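Local coordinates for phytochromobilin synthase (Solanum lycopersicum, PDB 6KME), which binds biliverdin IX alpha and probably reduces it, with electrons from ferredoxin, to phytochromobilin, the chromophore precursor of plant phytochromes, at residues I37-E42 and Y201-L206. The protein carries 1 engineered substitution. Sequence-based numbering, arbitrary orientation.
Sequences IHFALE and YYQAWL
Ala40 sets its methyl group over one face of the Tyr202 ring, and around this single CH-pi contact two helices, 34-47 and 188-211, lie side by side on the antiparallel sheet of the ferredoxin-dependent bilin reductase fold. The pair illustrates how a small residue on one helix can receive a large aromatic from its neighbour. Ala40 CB stands 4.1 Å from the ring centroid, 27° off the normal, and its closest ring atom is Tyr202 CE2 at 3.7 Å. The CB of Tyr202 already points at helix 34-47, and with CG anti to the backbone N (chi1 -167°) the ring continues across to lie beside Ala40, at the closest pair of CA atoms between the two segments, Ala40 and Tyr202, 7.2 Å apart. This buried half of the contact is closed on the sheet side: Phe100 of strand 96-104 packs against Ala40, and Phe113 meets the Tyr202 ring edge-to-face. The phenol itself is held by Thr44, one turn beyond Ala40, whose hydroxyl is also hydrogen-bonded to Ala40 O. Replacing Tyr202 by an alanine would probably open a gap beside the Ala40 methyl and cost Thr44 its phenol partner.

Farther from the sheet the packing slackens. Phe39 and Gln203, both partly exposed, cross at about a right angle, with ring and amide planes 62° apart. No hydrogen bond joins the two segments; the amide nitrogen is instead hydrogen-bonded to Glu43 OE1, which ties the glutamine to the helix carrying Phe39. Extended beyond CG, Gln203 brings its amide to the edge of the Phe39 ring, where NE2 lies near the ring plane, 4.0 Å from Phe39 CZ.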
loop_
_atom_site.group_PDB
_atom_site.type_symbol
_atom_site.label_atom_id
_atom_site.label_comp_id
_atom_site.label_asym_id
_atom_site.label_seq_id
_atom_site.Cartn_x
_atom_site.Cartn_y
_atom_site.Cartn_z
ATOM N N ILE A 37 -7.186 -11.847 4.193
ATOM C CA ILE A 37 -6.773 -12.291 2.864
ATOM C C ILE A 37 -7.841 -13.193 2.261
ATOM O O ILE A 37 -8.210 -13.048 1.091
ATOM C CB ILE A 37 -5.412 -13.009 2.918
ATOM C CG1 ILE A 37 -4.315 -12.088 3.453
ATOM C CG2 ILE A 37 -5.027 -13.471 1.532
ATOM C CD1 ILE A 37 -3.123 -12.850 4.054
ATOM N N HIS A 38 -8.345 -14.146 3.053
ATOM C CA HIS A 38 -9.404 -15.035 2.576
ATOM C C HIS A 38 -10.631 -14.242 2.159
ATOM O O HIS A 38 -11.234 -14.511 1.109
ATOM C CB HIS A 38 -9.773 -16.049 3.657
ATOM C CG HIS A 38 -10.781 -17.065 3.211
ATOM N ND1 HIS A 38 -12.135 -16.923 3.438
ATOM C CD2 HIS A 38 -10.633 -18.241 2.554
ATOM C CE1 HIS A 38 -12.776 -17.966 2.942
ATOM N NE2 HIS A 38 -11.888 -18.780 2.399
ATOM N N PHE A 39 -11.029 -13.269 2.986
ATOM C CA PHE A 39 -12.143 -12.404 2.623
ATOM C C PHE A 39 -11.897 -11.744 1.273
ATOM O O PHE A 39 -12.787 -11.696 0.422
ATOM C CB PHE A 39 -12.376 -11.333 3.693
ATOM C CG PHE A 39 -13.387 -10.281 3.281
ATOM C CD1 PHE A 39 -14.731 -10.458 3.538
ATOM C CD2 PHE A 39 -12.987 -9.131 2.612
ATOM C CE1 PHE A 39 -15.664 -9.500 3.147
ATOM C CE2 PHE A 39 -13.909 -8.178 2.215
ATOM C CZ PHE A 39 -15.251 -8.359 2.485
ATOM N N ALA A 40 -10.685 -11.220 1.065
ATOM C CA ALA A 40 -10.447 -10.393 -0.112
ATOM C C ALA A 40 -10.412 -11.235 -1.373
ATOM O O ALA A 40 -10.950 -10.831 -2.413
ATOM C CB ALA A 40 -9.144 -9.607 0.046
ATOM N N LEU A 41 -9.798 -12.413 -1.299
ATOM C CA LEU A 41 -9.758 -13.280 -2.474
ATOM C C LEU A 41 -11.151 -13.758 -2.855
ATOM O O LEU A 41 -11.500 -13.783 -4.045
ATOM C CB LEU A 41 -8.824 -14.463 -2.224
ATOM C CG LEU A 41 -7.369 -14.125 -1.884
ATOM C CD1 LEU A 41 -6.539 -15.402 -1.758
ATOM C CD2 LEU A 41 -6.744 -13.168 -2.897
ATOM N N GLU A 42 -11.966 -14.143 -1.865
ATOM C CA GLU A 42 -13.343 -14.557 -2.154
ATOM C C GLU A 42 -14.148 -13.425 -2.789
ATOM O O GLU A 42 -14.868 -13.641 -3.776
ATOM C CB GLU A 42 -14.038 -15.039 -0.877
ATOM C CG GLU A 42 -13.461 -16.299 -0.275
ATOM C CD GLU A 42 -14.358 -17.494 -0.488
ATOM O OE1 GLU A 42 -14.965 -17.593 -1.575
ATOM O OE2 GLU A 42 -14.465 -18.327 0.436
ATOM N N TYR A 201 -13.349 -0.856 2.761
ATOM C CA TYR A 201 -12.440 -0.225 1.805
ATOM C C TYR A 201 -12.170 -1.144 0.617
ATOM O O TYR A 201 -12.111 -0.685 -0.533
ATOM C CB TYR A 201 -11.119 0.169 2.497
ATOM C CG TYR A 201 -11.133 1.562 3.136
ATOM C CD1 TYR A 201 -12.136 1.926 4.036
ATOM C CD2 TYR A 201 -10.151 2.503 2.837
ATOM C CE1 TYR A 201 -12.167 3.204 4.621
ATOM C CE2 TYR A 201 -10.170 3.795 3.426
ATOM C CZ TYR A 201 -11.187 4.130 4.306
ATOM O OH TYR A 201 -11.226 5.385 4.886
ATOM N N TYR A 202 -12.009 -2.451 0.860
ATOM C CA TYR A 202 -11.731 -3.337 -0.267
ATOM C C TYR A 202 -12.959 -3.498 -1.166
ATOM O O TYR A 202 -12.829 -3.573 -2.397
ATOM C CB TYR A 202 -11.209 -4.695 0.216
ATOM C CG TYR A 202 -10.628 -5.488 -0.940
ATOM C CD1 TYR A 202 -9.494 -5.033 -1.608
ATOM C CD2 TYR A 202 -11.235 -6.647 -1.396
ATOM C CE1 TYR A 202 -8.965 -5.723 -2.699
ATOM C CE2 TYR A 202 -10.709 -7.358 -2.495
ATOM C CZ TYR A 202 -9.577 -6.882 -3.137
ATOM O OH TYR A 202 -9.053 -7.562 -4.219
ATOM N N GLN A 203 -14.165 -3.527 -0.581
ATOM C CA GLN A 203 -15.367 -3.588 -1.402
ATOM C C GLN A 203 -15.545 -2.304 -2.210
ATOM O O GLN A 203 -15.982 -2.347 -3.367
ATOM C CB GLN A 203 -16.592 -3.870 -0.524
ATOM C CG GLN A 203 -16.627 -5.305 0.024
ATOM C CD GLN A 203 -17.828 -5.572 0.917
ATOM O OE1 GLN A 203 -18.195 -4.742 1.744
ATOM N NE2 GLN A 203 -18.452 -6.730 0.742
ATOM N N ALA A 204 -15.213 -1.151 -1.620
ATOM C CA ALA A 204 -15.244 0.101 -2.370
ATOM C C ALA A 204 -14.307 0.039 -3.570
ATOM O O ALA A 204 -14.666 0.477 -4.668
ATOM C CB ALA A 204 -14.873 1.282 -1.457
ATOM N N TRP A 205 -13.101 -0.507 -3.372
ATOM C CA TRP A 205 -12.124 -0.601 -4.453
ATOM C C TRP A 205 -12.616 -1.541 -5.550
ATOM O O TRP A 205 -12.461 -1.250 -6.745
ATOM C CB TRP A 205 -10.773 -1.066 -3.902
ATOM C CG TRP A 205 -9.702 -1.143 -4.973
ATOM C CD1 TRP A 205 -8.913 -0.119 -5.414
ATOM C CD2 TRP A 205 -9.338 -2.296 -5.751
ATOM N NE1 TRP A 205 -8.085 -0.559 -6.424
ATOM C CE2 TRP A 205 -8.327 -1.889 -6.652
ATOM C CE3 TRP A 205 -9.773 -3.634 -5.775
ATOM C CZ2 TRP A 205 -7.734 -2.769 -7.568
ATOM C CZ3 TRP A 205 -9.190 -4.508 -6.686
ATOM C CH2 TRP A 205 -8.179 -4.071 -7.574
ATOM N N LEU A 206 -13.229 -2.664 -5.163
ATOM C CA LEU A 206 -13.795 -3.574 -6.162
ATOM C C LEU A 206 -14.911 -2.908 -6.959
ATOM O O LEU A 206 -15.082 -3.194 -8.152
ATOM C CB LEU A 206 -14.299 -4.854 -5.486
ATOM C CG LEU A 206 -13.232 -5.820 -4.944
ATOM C CD1 LEU A 206 -13.900 -6.901 -4.116
ATOM C CD2 LEU A 206 -12.410 -6.470 -6.073
#